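Local atomic coordinates of biofilm growth-associated repressor (Xylella fastidiosa, PDB entry 3PQK), a protein that represses transcription of its own operon by binding a palindromic AT-rich sequence across the -10 region of the blh promoter. Residues Q50-L53 with S54-L57. Residues are numbered along the deposited sequence; the frame is centred on the assembly and turned at random.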
ATOM      1  N   GLN B  50       6.172  20.141  15.222  1.00 49.96           N
ATOM      2  CA  GLN B  50       6.436  19.239  16.338  1.00 49.11           C
ATOM      3  C   GLN B  50       5.260  19.186  17.326  1.00 51.67           C
ATOM      4  O   GLN B  50       4.468  20.123  17.339  1.00 51.87           O
ATOM      5  CB  GLN B  50       7.746  19.623  17.045  1.00 50.38           C
ATOM      6  CG  GLN B  50       9.003  19.440  16.180  1.00 62.63           C
ATOM      7  CD  GLN B  50       9.238  18.020  15.701  1.00 75.24           C
ATOM      8  OE1 GLN B  50       8.752  17.041  16.282  1.00 71.58           O
ATOM      9  NE2 GLN B  50      10.016  17.884  14.634  1.00 58.99           N
ATOM     10  N   PRO B  51       5.080  18.120  18.146  1.00 47.11           N
ATOM     11  CA  PRO B  51       5.884  16.886  18.247  1.00 46.76           C
ATOM     12  C   PRO B  51       5.654  15.884  17.101  1.00 49.60           C
ATOM     13  O   PRO B  51       6.479  14.997  16.903  1.00 48.87           O
ATOM     14  CB  PRO B  51       5.487  16.335  19.621  1.00 48.62           C
ATOM     15  CG  PRO B  51       4.052  16.758  19.784  1.00 53.24           C
ATOM     16  CD  PRO B  51       3.939  18.100  19.085  1.00 48.74           C
ATOM     17  N   THR B  52       4.556  16.073  16.333  1.00 46.72           N
ATOM     18  CA  THR B  52       4.059  15.243  15.219  1.00 45.93           C
ATOM     19  C   THR B  52       5.116  14.771  14.211  1.00 48.09           C
ATOM     20  O   THR B  52       5.304  13.561  14.067  1.00 47.72           O
ATOM     21  CB  THR B  52       2.811  15.888  14.597  1.00 49.05           C
ATOM     22  OG1 THR B  52       1.942  16.261  15.663  1.00 54.84           O
ATOM     23  CG2 THR B  52       2.069  14.960  13.640  1.00 40.72           C
ATOM     24  N   LEU B  53       5.812  15.704  13.545  1.00 43.26           N
ATOM     25  CA  LEU B  53       6.846  15.390  12.547  1.00 42.51           C
ATOM     26  C   LEU B  53       7.903  14.410  13.056  1.00 42.02           C
ATOM     27  O   LEU B  53       8.155  13.406  12.388  1.00 42.56           O
ATOM     28  CB  LEU B  53       7.487  16.681  11.982  1.00 43.07           C
ATOM     29  CG  LEU B  53       8.309  16.556  10.702  1.00 47.35           C
ATOM     30  CD1 LEU B  53       7.454  16.793   9.478  1.00 47.49           C
ATOM     31  CD2 LEU B  53       9.412  17.564  10.703  1.00 50.00           C
ATOM     32  N   SER B  54       8.482  14.652  14.239  1.00 35.35           N
ATOM     33  CA  SER B  54       9.477  13.720  14.780  1.00 34.51           C
ATOM     34  C   SER B  54       8.861  12.434  15.335  1.00 35.00           C
ATOM     35  O   SER B  54       9.547  11.419  15.367  1.00 32.86           O
ATOM     36  CB  SER B  54      10.402  14.390  15.797  1.00 38.26           C
ATOM     37  OG  SER B  54      11.563  14.896  15.157  1.00 38.60           O
ATOM     38  N   GLN B  55       7.571  12.464  15.743  1.00 33.46           N
ATOM     39  CA  GLN B  55       6.867  11.248  16.203  1.00 34.24           C
ATOM     40  C   GLN B  55       6.703  10.295  15.015  1.00 37.07           C
ATOM     41  O   GLN B  55       7.040   9.107  15.118  1.00 36.53           O
ATOM     42  CB  GLN B  55       5.476  11.562  16.781  1.00 35.61           C
ATOM     43  CG  GLN B  55       5.504  12.218  18.158  1.00 54.87           C
ATOM     44  CD  GLN B  55       4.158  12.742  18.612  1.00 73.78           C
ATOM     45  OE1 GLN B  55       3.180  12.796  17.855  1.00 72.39           O
ATOM     46  NE2 GLN B  55       4.075  13.136  19.874  1.00 62.20           N
ATOM     47  N   GLN B  56       6.262  10.854  13.870  1.00 32.62           N
ATOM     48  CA  GLN B  56       6.036  10.120  12.626  1.00 31.39           C
ATOM     49  C   GLN B  56       7.286   9.608  11.943  1.00 33.11           C
ATOM     50  O   GLN B  56       7.266   8.476  11.454  1.00 32.54           O
ATOM     51  CB  GLN B  56       5.083  10.885  11.690  1.00 33.12           C
ATOM     52  CG  GLN B  56       3.689  11.154  12.318  1.00 22.96           C
ATOM     53  CD  GLN B  56       3.057   9.897  12.854  1.00 47.64           C
ATOM     54  OE1 GLN B  56       3.000   8.880  12.163  1.00 40.87           O
ATOM     55  NE2 GLN B  56       2.645   9.910  14.125  1.00 29.78           N
ATOM     56  N   LEU B  57       8.405  10.384  11.954  1.00 29.17           N
ATOM     57  CA  LEU B  57       9.696   9.909  11.409  1.00 26.99           C
ATOM     58  C   LEU B  57      10.228   8.799  12.344  1.00 31.93           C
ATOM     59  O   LEU B  57      10.931   7.884  11.900  1.00 31.05           O
ATOM     60  CB  LEU B  57      10.740  11.046  11.273  1.00 26.28           C
ATOM     61  CG  LEU B  57      10.534  12.084  10.144  1.00 28.86           C
ATOM     62  CD1 LEU B  57      11.214  13.438  10.490  1.00 28.96           C
ATOM     63  CD2 LEU B  57      11.057  11.577   8.796  1.00 24.07           C
TER
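Three successive i-to-i+4 bonds run through the first turns of helix 52-62: Gln55 N donates to Pro51 O at 3.0 Å, Gln56 N to Thr52 O at 2.9 Å, and Leu57 N to Leu53 O at 3.1 Å. Pro51, preceded by a cis peptide bond, contributes the first of these acceptors. Near the N-terminal end of helix 52-62, the N-H of Ser54 is taken up by a side chain, with Ser54 N 3.2 Å from Gln50 OE1 and an N-H...O angle of 150°. The donor meets the amide oxygen well to one side of its C=O direction (109° at OE1) and tilted from the amide plane. A bend at chi2 turns the Gln50 chain back to reach it. The other limb of the same amide makes a weak second bond, Gln50 NE2 to Ser54 OG at 3.4 Å, so both amide atoms face one residue.

Gln55 lies beside the proline ring, its chain straight from CG outward (chi2 170°), which brings NE2 to 3.5 Å from Pro51 CB, a van der Waals approach to the CB-CG side of the ring. Gln56 is bent instead; its CG lies 3.4 Å from Thr52 O, while its OE1 accepts a hydrogen bond from Arg25 NE. One turn apart, Leu53 CG and Leu57 CD1 meet at 4.3 Å, an apolar pair on the buried side.

Those leucines pack against two other helices: Leu53 touches Glu43 and Leu57 touches Leu42 of helix 39-46, and both reach Leu28 of helix 23-33. Helices 39-46 and 52-62 form the predicted helix-turn-helix, the latter consistent with a recognition helix, and the hairpin of strands 66-69 and 76-79, the wing of the winged-helix fold, follows it in the chain.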